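Local coordinates for putative uncharacterized protein (Toxoplasma gondii, PDB 4FBD) that is of unknown function but belongs to the DUF3228 family and forms an assembly of two copies, at residues E68-L73 with L93-F98; L106-D111 with R133-S138; L150-Y155 with I184-Q189. All blocks are in the same frame, centred on the assembly; numbering follows the deposited sequence. Where two conformers were deposited one is given.

Contact 1 of 3, residues E68-L73 with L93-F98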
ATOM      1  N   GLU A  68     -37.642   1.942  12.331  1.00 50.22           N
ATOM      2  CA  GLU A  68     -38.945   2.315  11.855  1.00 53.85           C
ATOM      3  C   GLU A  68     -38.835   3.116  10.556  1.00 52.47           C
ATOM      4  O   GLU A  68     -39.546   2.838   9.586  1.00 51.40           O
ATOM      5  CB  GLU A  68     -39.667   3.130  12.929  1.00 57.82           C
ATOM      6  CG  GLU A  68     -41.177   3.217  12.755  1.00 66.84           C
ATOM      7  CD  GLU A  68     -41.630   4.114  11.618  1.00 76.71           C
ATOM      8  OE1 GLU A  68     -40.773   4.739  10.959  1.00 85.38           O
ATOM      9  OE2 GLU A  68     -42.864   4.211  11.399  1.00 86.36           O
ATOM     10  N   LYS A  69     -37.949   4.107  10.534  0.50 52.32           N
ATOM     11  CA  LYS A  69     -37.781   4.928   9.330  0.50 52.23           C
ATOM     12  C   LYS A  69     -37.176   4.129   8.182  0.50 50.11           C
ATOM     13  O   LYS A  69     -37.512   4.356   7.020  0.50 50.85           O
ATOM     14  CB  LYS A  69     -36.987   6.192   9.633  0.50 52.81           C
ATOM     15  CG  LYS A  69     -37.737   7.128  10.562  0.50 56.38           C
ATOM     16  CD  LYS A  69     -37.063   8.475  10.680  0.50 59.51           C
ATOM     17  CE  LYS A  69     -37.847   9.411  11.596  0.50 61.21           C
ATOM     18  NZ  LYS A  69     -37.154  10.725  11.694  0.50 65.12           N
ATOM     19  N   VAL A  70     -36.298   3.181   8.504  1.00 49.39           N
ATOM     20  CA  VAL A  70     -35.717   2.312   7.479  1.00 45.54           C
ATOM     21  C   VAL A  70     -36.838   1.516   6.831  1.00 45.62           C
ATOM     22  O   VAL A  70     -36.979   1.500   5.605  1.00 45.46           O
ATOM     23  CB  VAL A  70     -34.710   1.315   8.055  1.00 44.14           C
ATOM     24  CG1 VAL A  70     -34.488   0.164   7.073  1.00 40.48           C
ATOM     25  CG2 VAL A  70     -33.423   2.016   8.400  1.00 42.72           C
ATOM     26  N   ASN A  71     -37.640   0.855   7.658  1.00 45.98           N
ATOM     27  CA  ASN A  71     -38.768   0.076   7.146  1.00 47.41           C
ATOM     28  C   ASN A  71     -39.794   0.915   6.370  1.00 49.39           C
ATOM     29  O   ASN A  71     -40.325   0.479   5.348  1.00 48.55           O
ATOM     30  CB  ASN A  71     -39.397  -0.720   8.289  1.00 49.75           C
ATOM     31  CG  ASN A  71     -38.555  -1.928   8.650  1.00 50.86           C
ATOM     32  OD1 ASN A  71     -38.219  -2.731   7.776  1.00 54.61           O
ATOM     33  ND2 ASN A  71     -38.201  -2.062   9.913  1.00 47.86           N
ATOM     34  N   GLU A  72     -40.047   2.132   6.840  1.00 52.54           N
ATOM     35  CA  GLU A  72     -40.948   3.045   6.142  1.00 55.94           C
ATOM     36  C   GLU A  72     -40.351   3.440   4.797  1.00 55.41           C
ATOM     37  O   GLU A  72     -41.050   3.445   3.781  1.00 56.99           O
ATOM     38  CB  GLU A  72     -41.170   4.309   6.953  1.00 57.84           C
ATOM     39  CG  GLU A  72     -42.186   5.249   6.341  1.00 64.53           C
ATOM     40  CD  GLU A  72     -42.456   6.472   7.223  1.00 70.79           C
ATOM     41  OE1 GLU A  72     -43.634   6.700   7.581  1.00 75.59           O
ATOM     42  OE2 GLU A  72     -41.488   7.175   7.584  1.00 69.83           O
ATOM     43  N   LEU A  73     -39.070   3.803   4.790  1.00 52.95           N
ATOM     44  CA  LEU A  73     -38.429   4.171   3.541  1.00 53.97           C
ATOM     45  C   LEU A  73     -38.451   3.022   2.536  1.00 54.65           C
ATOM     46  O   LEU A  73     -38.607   3.251   1.340  1.00 56.22           O
ATOM     47  CB  LEU A  73     -36.995   4.649   3.767  1.00 52.75           C
ATOM     48  CG  LEU A  73     -36.923   6.046   4.399  1.00 57.09           C
ATOM     49  CD1 LEU A  73     -35.507   6.427   4.838  1.00 49.67           C
ATOM     50  CD2 LEU A  73     -37.488   7.101   3.436  1.00 59.69           C
ATOM     51  N   LEU A  93     -28.662  -2.964   1.052  1.00 39.37           N
ATOM     52  CA  LEU A  93     -29.422  -1.987   0.299  1.00 40.25           C
ATOM     53  C   LEU A  93     -28.965  -0.576   0.650  1.00 40.05           C
ATOM     54  O   LEU A  93     -28.423  -0.340   1.731  1.00 41.09           O
ATOM     55  CB  LEU A  93     -30.919  -2.079   0.579  1.00 41.18           C
ATOM     56  CG  LEU A  93     -31.318  -1.905   2.037  1.00 40.99           C
ATOM     57  CD1 LEU A  93     -32.785  -1.471   2.178  1.00 37.48           C
ATOM     58  CD2 LEU A  93     -31.015  -3.211   2.803  1.00 36.99           C
ATOM     59  N   TYR A  94     -29.220   0.343  -0.273  1.00 39.00           N
ATOM     60  CA  TYR A  94     -28.906   1.752  -0.124  1.00 37.94           C
ATOM     61  C   TYR A  94     -30.161   2.516   0.097  1.00 37.52           C
ATOM     62  O   TYR A  94     -31.112   2.305  -0.610  1.00 42.28           O
ATOM     63  CB  TYR A  94     -28.261   2.287  -1.400  1.00 38.93           C
ATOM     64  CG  TYR A  94     -27.003   1.577  -1.657  1.00 38.06           C
ATOM     65  CD1 TYR A  94     -25.864   1.904  -0.945  1.00 42.07           C
ATOM     66  CD2 TYR A  94     -26.945   0.533  -2.547  1.00 37.54           C
ATOM     67  CE1 TYR A  94     -24.702   1.228  -1.130  1.00 41.63           C
ATOM     68  CE2 TYR A  94     -25.762  -0.139  -2.761  1.00 40.82           C
ATOM     69  CZ  TYR A  94     -24.648   0.224  -2.036  1.00 37.01           C
ATOM     70  OH  TYR A  94     -23.488  -0.443  -2.172  1.00 40.44           O
ATOM     71  N   ILE A  95     -30.177   3.372   1.109  1.00 37.64           N
ATOM     72  CA  ILE A  95     -31.311   4.211   1.392  1.00 37.78           C
ATOM     73  C   ILE A  95     -30.784   5.658   1.615  1.00 39.05           C
ATOM     74  O   ILE A  95     -29.577   5.869   1.875  1.00 39.45           O
ATOM     75  CB  ILE A  95     -32.063   3.745   2.662  1.00 38.75           C
ATOM     76  CG1 ILE A  95     -31.203   3.970   3.916  1.00 40.78           C
ATOM     77  CG2 ILE A  95     -32.466   2.253   2.569  1.00 33.63           C
ATOM     78  CD1 ILE A  95     -31.934   3.657   5.249  1.00 36.33           C
ATOM     79  N   PRO A  96     -31.664   6.648   1.497  1.00 39.24           N
ATOM     80  CA  PRO A  96     -31.253   8.020   1.808  1.00 41.22           C
ATOM     81  C   PRO A  96     -30.733   8.151   3.251  1.00 42.21           C
ATOM     82  O   PRO A  96     -31.223   7.469   4.159  1.00 41.46           O
ATOM     83  CB  PRO A  96     -32.551   8.820   1.663  1.00 43.26           C
ATOM     84  CG  PRO A  96     -33.405   7.997   0.699  1.00 42.92           C
ATOM     85  CD  PRO A  96     -33.060   6.567   1.020  1.00 40.35           C
ATOM     86  N   ASN A  97     -29.734   9.005   3.441  1.00 43.41           N
ATOM     87  CA  ASN A  97     -29.113   9.210   4.734  1.00 44.18           C
ATOM     88  C   ASN A  97     -29.948  10.160   5.589  1.00 44.89           C
ATOM     89  O   ASN A  97     -29.714  11.363   5.612  1.00 48.00           O
ATOM     90  CB  ASN A  97     -27.708   9.767   4.513  1.00 45.45           C
ATOM     91  CG  ASN A  97     -26.917   9.882   5.790  1.00 47.41           C
ATOM     92  OD1 ASN A  97     -27.377   9.458   6.858  1.00 46.44           O
ATOM     93  ND2 ASN A  97     -25.710  10.445   5.692  1.00 45.33           N
ATOM     94  N   PHE A  98     -30.909   9.619   6.318  1.00 44.55           N
ATOM     95  CA  PHE A  98     -31.796  10.449   7.125  1.00 47.19           C
ATOM     96  C   PHE A  98     -31.272  10.780   8.525  1.00 48.59           C
ATOM     97  O   PHE A  98     -31.882  11.592   9.204  1.00 50.63           O
ATOM     98  CB  PHE A  98     -33.183   9.814   7.249  1.00 48.24           C
ATOM     99  CG  PHE A  98     -33.205   8.582   8.089  1.00 43.59           C
ATOM    100  CD1 PHE A  98     -33.435   8.665   9.457  1.00 48.30           C
ATOM    101  CD2 PHE A  98     -33.004   7.352   7.524  1.00 41.21           C
ATOM    102  CE1 PHE A  98     -33.465   7.518  10.251  1.00 49.11           C
ATOM    103  CE2 PHE A  98     -33.028   6.184   8.298  1.00 43.93           C
ATOM    104  CZ  PHE A  98     -33.252   6.265   9.656  1.00 49.63           C
TER

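Contact 2 of 3, residues L106-D111 with R133-S138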
ATOM      1  N   LEU A 106     -12.774  11.174   2.541  1.00 31.02           N
ATOM      2  CA  LEU A 106     -12.939  12.398   1.767  1.00 30.37           C
ATOM      3  C   LEU A 106     -12.201  12.302   0.437  1.00 30.34           C
ATOM      4  O   LEU A 106     -11.243  11.536   0.309  1.00 28.82           O
ATOM      5  CB  LEU A 106     -12.380  13.612   2.528  1.00 27.42           C
ATOM      6  CG  LEU A 106     -13.127  14.074   3.778  1.00 31.43           C
ATOM      7  CD1 LEU A 106     -12.216  14.869   4.680  1.00 26.61           C
ATOM      8  CD2 LEU A 106     -14.378  14.873   3.414  1.00 32.54           C
ATOM      9  N   PRO A 107     -12.642  13.090  -0.545  1.00 30.91           N
ATOM     10  CA  PRO A 107     -11.988  13.132  -1.834  1.00 33.15           C
ATOM     11  C   PRO A 107     -10.672  13.885  -1.734  1.00 33.39           C
ATOM     12  O   PRO A 107     -10.543  14.824  -0.937  1.00 33.34           O
ATOM     13  CB  PRO A 107     -12.964  13.897  -2.747  1.00 32.80           C
ATOM     14  CG  PRO A 107     -14.034  14.468  -1.865  1.00 36.25           C
ATOM     15  CD  PRO A 107     -13.958  13.779  -0.531  1.00 35.98           C
ATOM     16  N   ILE A 108      -9.699  13.458  -2.514  1.00 31.86           N
ATOM     17  CA  ILE A 108      -8.417  14.132  -2.529  1.00 33.97           C
ATOM     18  C   ILE A 108      -8.488  15.100  -3.678  1.00 34.18           C
ATOM     19  O   ILE A 108      -8.742  14.672  -4.787  1.00 37.73           O
ATOM     20  CB  ILE A 108      -7.279  13.132  -2.753  1.00 32.53           C
ATOM     21  CG1 ILE A 108      -7.248  12.120  -1.605  1.00 33.10           C
ATOM     22  CG2 ILE A 108      -5.956  13.852  -2.788  1.00 36.08           C
ATOM     23  CD1 ILE A 108      -6.526  10.838  -1.956  1.00 27.66           C
ATOM     24  N   THR A 109      -8.317  16.391  -3.417  1.00 34.15           N
ATOM     25  CA  THR A 109      -8.338  17.404  -4.479  1.00 35.48           C
ATOM     26  C   THR A 109      -6.987  18.108  -4.559  1.00 36.49           C
ATOM     27  O   THR A 109      -6.121  17.890  -3.721  1.00 33.83           O
ATOM     28  CB  THR A 109      -9.348  18.472  -4.192  1.00 35.84           C
ATOM     29  OG1 THR A 109      -8.939  19.175  -3.018  1.00 35.86           O
ATOM     30  CG2 THR A 109     -10.758  17.869  -3.968  1.00 36.85           C
ATOM     31  N   ALA A 110      -6.809  18.969  -5.562  1.00 37.58           N
ATOM     32  CA  ALA A 110      -5.554  19.704  -5.689  1.00 39.89           C
ATOM     33  C   ALA A 110      -5.382  20.642  -4.483  1.00 40.65           C
ATOM     34  O   ALA A 110      -4.270  20.898  -4.063  1.00 42.71           O
ATOM     35  CB  ALA A 110      -5.484  20.508  -7.020  1.00 38.44           C
ATOM     36  N   ASP A 111      -6.485  21.130  -3.922  1.00 39.92           N
ATOM     37  CA  ASP A 111      -6.404  22.033  -2.802  1.00 41.13           C
ATOM     38  C   ASP A 111      -6.175  21.365  -1.453  1.00 39.87           C
ATOM     39  O   ASP A 111      -5.640  22.015  -0.543  1.00 42.51           O
ATOM     40  CB  ASP A 111      -7.659  22.924  -2.738  1.00 42.84           C
ATOM     41  CG  ASP A 111      -7.687  23.982  -3.854  1.00 50.64           C
ATOM     42  OD1 ASP A 111      -6.747  24.015  -4.689  1.00 59.26           O
ATOM     43  OD2 ASP A 111      -8.645  24.773  -3.906  1.00 58.84           O
ATOM     44  N   ARG A 133      -2.567   6.176   4.351  1.00 33.06           N
ATOM     45  CA  ARG A 133      -2.647   7.638   4.298  1.00 30.03           C
ATOM     46  C   ARG A 133      -4.021   8.087   4.721  1.00 31.28           C
ATOM     47  O   ARG A 133      -5.029   7.384   4.510  1.00 33.86           O
ATOM     48  CB  ARG A 133      -2.315   8.178   2.929  1.00 28.65           C
ATOM     49  CG  ARG A 133      -3.241   7.838   1.815  1.00 26.63           C
ATOM     50  CD  ARG A 133      -2.763   8.504   0.563  1.00 27.91           C
ATOM     51  NE  ARG A 133      -3.623   8.211  -0.583  1.00 28.38           N
ATOM     52  CZ  ARG A 133      -3.432   8.692  -1.805  1.00 25.61           C
ATOM     53  NH1 ARG A 133      -2.436   9.500  -2.060  1.00 28.08           N
ATOM     54  NH2 ARG A 133      -4.265   8.360  -2.784  1.00 35.88           N
ATOM     55  N   TRP A 134      -4.079   9.273   5.283  1.00 30.39           N
ATOM     56  CA  TRP A 134      -5.332   9.790   5.772  1.00 30.16           C
ATOM     57  C   TRP A 134      -5.341  11.302   5.907  1.00 29.46           C
ATOM     58  O   TRP A 134      -4.306  11.941   5.915  1.00 30.05           O
ATOM     59  CB  TRP A 134      -5.594   9.191   7.152  1.00 30.41           C
ATOM     60  CG  TRP A 134      -4.540   9.609   8.141  1.00 31.73           C
ATOM     61  CD1 TRP A 134      -4.559  10.721   8.905  1.00 34.28           C
ATOM     62  CD2 TRP A 134      -3.300   8.944   8.441  1.00 34.51           C
ATOM     63  NE1 TRP A 134      -3.425  10.799   9.674  1.00 33.65           N
ATOM     64  CE2 TRP A 134      -2.635   9.720   9.413  1.00 34.40           C
ATOM     65  CE3 TRP A 134      -2.701   7.769   8.000  1.00 38.00           C
ATOM     66  CZ2 TRP A 134      -1.396   9.369   9.937  1.00 39.08           C
ATOM     67  CZ3 TRP A 134      -1.457   7.406   8.539  1.00 37.64           C
ATOM     68  CH2 TRP A 134      -0.824   8.205   9.487  1.00 39.67           C
ATOM     69  N   PHE A 135      -6.536  11.853   6.017  1.00 31.21           N
ATOM     70  CA  PHE A 135      -6.730  13.273   6.320  1.00 30.31           C
ATOM     71  C   PHE A 135      -6.962  13.333   7.818  1.00 30.70           C
ATOM     72  O   PHE A 135      -7.823  12.637   8.352  1.00 30.22           O
ATOM     73  CB  PHE A 135      -7.981  13.859   5.668  1.00 28.74           C
ATOM     74  CG  PHE A 135      -7.849  14.108   4.218  1.00 28.67           C
ATOM     75  CD1 PHE A 135      -7.049  15.104   3.760  1.00 30.49           C
ATOM     76  CD2 PHE A 135      -8.589  13.385   3.309  1.00 29.19           C
ATOM     77  CE1 PHE A 135      -6.925  15.363   2.397  1.00 29.29           C
ATOM     78  CE2 PHE A 135      -8.491  13.645   1.968  1.00 33.25           C
ATOM     79  CZ  PHE A 135      -7.650  14.631   1.503  1.00 30.52           C
ATOM     80  N   PRO A 136      -6.212  14.179   8.499  1.00 32.36           N
ATOM     81  CA  PRO A 136      -6.414  14.324   9.916  1.00 34.40           C
ATOM     82  C   PRO A 136      -7.643  15.159  10.213  1.00 34.65           C
ATOM     83  O   PRO A 136      -8.185  15.814   9.317  1.00 33.57           O
ATOM     84  CB  PRO A 136      -5.144  15.012  10.405  1.00 35.41           C
ATOM     85  CG  PRO A 136      -4.375  15.390   9.227  1.00 37.73           C
ATOM     86  CD  PRO A 136      -4.997  14.837   8.006  1.00 31.87           C
ATOM     87  N   MET A 137      -8.072  15.135  11.473  1.00 35.95           N
ATOM     88  CA  MET A 137      -9.273  15.853  11.891  1.00 38.57           C
ATOM     89  C   MET A 137      -9.173  17.370  11.799  1.00 38.82           C
ATOM     90  O   MET A 137     -10.195  18.036  11.607  1.00 39.50           O
ATOM     91  CB  MET A 137      -9.682  15.431  13.301  1.00 41.89           C
ATOM     92  CG  MET A 137     -10.167  13.989  13.361  1.00 45.26           C
ATOM     93  SD  MET A 137     -11.593  13.729  12.300  1.00 54.87           S
ATOM     94  CE  MET A 137     -12.830  14.686  13.171  1.00 54.94           C
ATOM     95  N   SER A 138      -7.962  17.920  11.906  1.00 37.64           N
ATOM     96  CA  SER A 138      -7.791  19.367  11.800  1.00 38.50           C
ATOM     97  C   SER A 138      -8.353  19.864  10.469  1.00 37.92           C
ATOM     98  O   SER A 138      -8.799  21.015  10.368  1.00 40.19           O
ATOM     99  CB  SER A 138      -6.322  19.775  11.969  1.00 39.41           C
ATOM    100  OG  SER A 138      -5.508  19.118  11.022  1.00 37.88           O
TER

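Contact 3 of 3, residues L150-Y155 with I184-Q189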
ATOM      1  N   LEU A 150     -26.846   5.493   2.951  1.00 37.79           N
ATOM      2  CA  LEU A 150     -26.460   4.523   3.945  1.00 36.69           C
ATOM      3  C   LEU A 150     -26.503   3.161   3.251  1.00 37.20           C
ATOM      4  O   LEU A 150     -27.517   2.810   2.630  1.00 37.51           O
ATOM      5  CB  LEU A 150     -27.421   4.515   5.134  1.00 37.58           C
ATOM      6  CG  LEU A 150     -27.523   5.834   5.893  1.00 37.27           C
ATOM      7  CD1 LEU A 150     -28.604   5.754   6.930  1.00 36.52           C
ATOM      8  CD2 LEU A 150     -26.154   6.215   6.493  1.00 34.21           C
ATOM      9  N   ASP A 151     -25.395   2.427   3.311  1.00 36.84           N
ATOM     10  CA  ASP A 151     -25.328   1.090   2.775  1.00 37.30           C
ATOM     11  C   ASP A 151     -25.690   0.283   4.007  1.00 38.67           C
ATOM     12  O   ASP A 151     -24.948   0.301   5.004  1.00 40.78           O
ATOM     13  CB  ASP A 151     -23.919   0.773   2.285  1.00 39.07           C
ATOM     14  CG  ASP A 151     -23.830  -0.522   1.471  1.00 43.34           C
ATOM     15  OD1 ASP A 151     -24.861  -1.210   1.293  1.00 39.19           O
ATOM     16  OD2 ASP A 151     -22.701  -0.836   0.982  1.00 49.44           O
ATOM     17  N   LEU A 152     -26.859  -0.349   3.984  1.00 38.01           N
ATOM     18  CA  LEU A 152     -27.310  -1.162   5.104  1.00 38.88           C
ATOM     19  C   LEU A 152     -26.920  -2.589   4.810  1.00 41.02           C
ATOM     20  O   LEU A 152     -27.339  -3.159   3.786  1.00 40.32           O
ATOM     21  CB  LEU A 152     -28.807  -1.067   5.280  1.00 37.22           C
ATOM     22  CG  LEU A 152     -29.390   0.326   5.522  1.00 38.76           C
ATOM     23  CD1 LEU A 152     -30.947   0.238   5.617  1.00 35.41           C
ATOM     24  CD2 LEU A 152     -28.758   0.954   6.750  1.00 32.66           C
ATOM     25  N   ILE A 153     -26.104  -3.172   5.679  1.00 43.20           N
ATOM     26  CA  ILE A 153     -25.661  -4.542   5.447  1.00 47.73           C
ATOM     27  C   ILE A 153     -26.529  -5.442   6.276  1.00 48.58           C
ATOM     28  O   ILE A 153     -26.673  -5.216   7.475  1.00 49.74           O
ATOM     29  CB  ILE A 153     -24.206  -4.763   5.843  1.00 51.67           C
ATOM     30  CG1 ILE A 153     -23.309  -3.656   5.276  1.00 53.75           C
ATOM     31  CG2 ILE A 153     -23.747  -6.142   5.365  1.00 56.46           C
ATOM     32  CD1 ILE A 153     -23.346  -3.577   3.775  1.00 59.24           C
ATOM     33  N   LEU A 154     -27.098  -6.463   5.639  1.00 48.40           N
ATOM     34  CA  LEU A 154     -27.993  -7.402   6.303  1.00 49.44           C
ATOM     35  C   LEU A 154     -27.410  -8.803   6.440  1.00 54.01           C
ATOM     36  O   LEU A 154     -26.627  -9.243   5.616  1.00 56.38           O
ATOM     37  CB  LEU A 154     -29.290  -7.520   5.499  1.00 47.33           C
ATOM     38  CG  LEU A 154     -30.039  -6.206   5.249  1.00 46.05           C
ATOM     39  CD1 LEU A 154     -31.277  -6.443   4.424  1.00 44.97           C
ATOM     40  CD2 LEU A 154     -30.401  -5.501   6.547  1.00 48.54           C
ATOM     41  N   TYR A 155     -27.791  -9.488   7.512  1.00 57.35           N
ATOM     42  CA  TYR A 155     -27.414 -10.886   7.751  1.00 61.33           C
ATOM     43  C   TYR A 155     -28.683 -11.627   8.018  1.00 61.04           C
ATOM     44  O   TYR A 155     -29.616 -11.059   8.580  1.00 60.35           O
ATOM     45  CB  TYR A 155     -26.435 -11.044   8.927  1.00 64.80           C
ATOM     46  CG  TYR A 155     -24.970 -11.083   8.511  1.00 69.98           C
ATOM     47  CD1 TYR A 155     -24.387 -10.024   7.823  1.00 69.03           C
ATOM     48  CD2 TYR A 155     -24.170 -12.183   8.822  1.00 80.15           C
ATOM     49  CE1 TYR A 155     -23.048 -10.060   7.446  1.00 74.35           C
ATOM     50  CE2 TYR A 155     -22.836 -12.233   8.453  1.00 83.70           C
ATOM     51  CZ  TYR A 155     -22.281 -11.167   7.760  1.00 81.07           C
ATOM     52  OH  TYR A 155     -20.961 -11.206   7.390  1.00 85.22           O
ATOM     53  N   ILE A 184     -26.749  -5.413  10.485  1.00 51.94           N
ATOM     54  CA  ILE A 184     -25.591  -5.645  11.340  1.00 58.62           C
ATOM     55  C   ILE A 184     -24.505  -4.555  11.138  1.00 60.27           C
ATOM     56  O   ILE A 184     -23.619  -4.382  11.972  1.00 65.96           O
ATOM     57  CB  ILE A 184     -25.017  -7.074  11.158  1.00 63.77           C
ATOM     58  CG1 ILE A 184     -24.601  -7.352   9.720  1.00 61.44           C
ATOM     59  CG2 ILE A 184     -26.015  -8.138  11.608  1.00 64.41           C
ATOM     60  CD1 ILE A 184     -23.300  -6.747   9.324  1.00 66.05           C
ATOM     61  N   ALA A 185     -24.608  -3.813  10.041  1.00 55.71           N
ATOM     62  CA  ALA A 185     -23.684  -2.723   9.757  1.00 57.14           C
ATOM     63  C   ALA A 185     -24.396  -1.648   8.974  1.00 50.79           C
ATOM     64  O   ALA A 185     -25.311  -1.928   8.208  1.00 47.88           O
ATOM     65  CB  ALA A 185     -22.458  -3.228   8.966  1.00 59.51           C
ATOM     66  N   VAL A 186     -23.944  -0.415   9.166  1.00 52.21           N
ATOM     67  CA  VAL A 186     -24.470   0.759   8.471  1.00 47.06           C
ATOM     68  C   VAL A 186     -23.289   1.609   8.048  1.00 47.73           C
ATOM     69  O   VAL A 186     -22.499   2.031   8.864  1.00 51.21           O
ATOM     70  CB  VAL A 186     -25.373   1.607   9.382  1.00 48.89           C
ATOM     71  CG1 VAL A 186     -25.920   2.777   8.599  1.00 46.26           C
ATOM     72  CG2 VAL A 186     -26.481   0.765   9.961  1.00 45.81           C
ATOM     73  N   LYS A 187     -23.177   1.860   6.754  1.00 47.30           N
ATOM     74  CA  LYS A 187     -22.067   2.614   6.216  1.00 46.73           C
ATOM     75  C   LYS A 187     -22.532   3.849   5.499  1.00 41.97           C
ATOM     76  O   LYS A 187     -23.214   3.739   4.490  1.00 39.47           O
ATOM     77  CB  LYS A 187     -21.348   1.734   5.208  1.00 49.63           C
ATOM     78  CG  LYS A 187     -20.227   0.913   5.739  1.00 59.67           C
ATOM     79  CD  LYS A 187     -18.936   1.722   5.706  1.00 67.87           C
ATOM     80  CE  LYS A 187     -18.526   2.078   4.255  1.00 65.50           C
ATOM     81  NZ  LYS A 187     -17.166   2.687   4.194  1.00 70.40           N
ATOM     82  N   ALA A 188     -22.148   5.014   6.000  1.00 41.37           N
ATOM     83  CA  ALA A 188     -22.472   6.270   5.338  1.00 39.50           C
ATOM     84  C   ALA A 188     -21.478   6.443   4.213  1.00 38.09           C
ATOM     85  O   ALA A 188     -20.254   6.353   4.433  1.00 41.65           O
ATOM     86  CB  ALA A 188     -22.387   7.438   6.288  1.00 41.79           C
ATOM     87  N   GLN A 189     -21.996   6.680   3.008  1.00 34.23           N
ATOM     88  CA  GLN A 189     -21.154   6.870   1.854  1.00 34.11           C
ATOM     89  C   GLN A 189     -21.929   7.614   0.768  1.00 35.63           C
ATOM     90  O   GLN A 189     -23.150   7.726   0.828  1.00 34.80           O
ATOM     91  CB  GLN A 189     -20.628   5.525   1.356  1.00 36.10           C
ATOM     92  CG  GLN A 189     -21.711   4.525   0.934  1.00 35.06           C
ATOM     93  CD  GLN A 189     -21.136   3.208   0.513  1.00 37.28           C
ATOM     94  OE1 GLN A 189     -20.515   2.530   1.319  1.00 40.77           O
ATOM     95  NE2 GLN A 189     -21.356   2.812  -0.764  1.00 35.94           N
TER
HETATM   96  O   HOH W   1     -20.039  -0.019   0.840  1.00 37.10           O

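Contact 1 of 3, residues E68-L73 with L93-F98
Phe98, just beyond the end of strand 90-96, sets its ring against the flank of helix 63-76, where Leu73, Val70 and Lys69 meet it from three directions. The phenyl group reaches the helix with CG between the backbone N and the carbonyl carbon (chi1 70°). Leu73 and Phe98 have the most surface buried here. With its CG beside the backbone N (chi1 -73°), the leucine brings CD1 obliquely to 3.8 Å from Phe98 CD2, and the same methyl lies 4.5 Å from Pro96 O, so Leu73 spans the turn between strand and ring. Val70 works at the ring edge instead, with CG2 near the ring plane and 4.2 Å from Phe98 CE2.

The same Val70 methyl also serves the strand. Its CG2 is 3.9 Å from Ile95 CD1, and the two side chains cross at about a right angle. Lys69, one helical turn before Leu73, lies over one face of the ring: its CB stands 4.0 Å from the centroid of the Phe98 ring, and the line between them is 24° off the ring normal, which qualifies as a CH-pi contact. No hydrogen bond joins the segments; the helix is held to the strand by carbon contacts, while Leu73 N to Lys69 O, at 2.8 Å, keeps the helical turn regular. Phe66, from the preceding turn, also meets the Phe98 ring. Val70 set on Ile95 of a sheet strand, with Lys69 and Leu73 on Phe98 just past it, is characteristic of helix-on-sheet packing in an alpha/beta layer.

Contact 2 of 3, residues L106-D111 with R133-S138
Leu106 and Phe135 make the closest backbone approach of the two segments, with 7.7 Å between Leu106 CA and Phe135 CA, and no hydrogen bond links the segments, so side chains bridge the gap. Phe135 makes the largest buried contribution. Leu106 CB lies 3.9 Å from Phe135 CD2, and two successive carbonyls converge on CE2 of the ring: Leu106 O sits in the ring plane at its edge, whereas Pro107 O approaches CE2 of Phe135 obliquely at 3.7 Å. On the same side of the chain as Leu106, Ile108 places CG1 4.0 Å from Phe135 CZ. The separation reflects the order of the four-stranded mixed sheet, in which strand 232-235 runs between strands 105-107 and 130-135; Phe135 therefore reaches across this middle strand, touching its Ala233 on the way.

Farther along, Ile108 and Arg133 come from opposite directions. CD1 of Ile108 rests over one guanidinium face, 3.5 Å from Arg133 NH2 and offset toward the rim. Extended from CG to NE (chi2 178°, chi3 180°), the arginine carries its head out to the isoleucine. Its buried nitrogens have partners beyond the two segments: NH2 bonds to Trp229 O, and NH1 to Ser118 OG of the second subunit, whose Leu242 also packs on Ile108.

Contact 3 of 3, residues L150-Y155 with I184-Q189
Asp151 and Lys187 form a hydrogen-bonded antiparallel pair, with Asp151 N donating to Lys187 O at 2.8 Å and Lys187 N returning a bond to Asp151 O. The strand axes run 163° apart and approach to 4.5 Å, the evidence for direct sheet neighbours.

The buried side carries Leu150, Leu152, Val186 and Ala188. Leu152 and Val186 lie side by side, pointing the same way, and Leu152 CD2 is 3.8 Å from Val186 CG1. That valine methyl, anti to the backbone N (chi1 -178°), also meets CD2 of Leu150, and Leu150 CD2 lies 4.0 Å from Ala188 CB as well.

On the other face Ile153, Ala185 and Lys187 are partly exposed. There Ile153 CG1 touches Ala185 CB at 3.8 Å, and the chain of Lys187, bent at chi2 and chi3, leads its end away from strand 149-156. Asp151 remains buried, however, and a water joins it to Gln189 by donating to both Asp151 OD2, at 2.8 Å, and Gln189 OE1; the carboxylate and amide planes are 73° apart. His92 ND1 holds the other oxygen, OD1, while Gln189 NE2 bonds to Tyr193 O and Glu191 O.

At the far end Tyr155 and Ile184 cross obliquely, with Ile184 CG1 modelled 3.3 Å from Tyr155 CD1, a doubtfully short approach. Ile153 N bonds to Ala185 O, yet Ile153 O accepts from Ile184 N at 3.0 Å. Two consecutive residues thus face one, and this antiparallel pairing inside the five-stranded mixed sheet is interrupted by a classic beta bulge.

From the N terminus, helix 63-76 leads through strand 82-84 to strand 90-96, and contact 1 closes that loop by laying the helix against the strand. Contact 2 follows, closing the 21-residue connection that carries strand 117-121 and joining the region of strand 105-107 to the end of strand 130-135 within the separate four-stranded sheet. Contact 3 closes the last loop, which includes helix 157-166. The three are in series, with none nested or crossed. Contacts 1 and 3 share the five-stranded sheet, their centres 11 Å apart, and adjoin where Leu93 O lies 2.7 Å from Leu152 N, a probable hydrogen bond. Contact 2 stands apart, its centre 29 Å from that of contact 1.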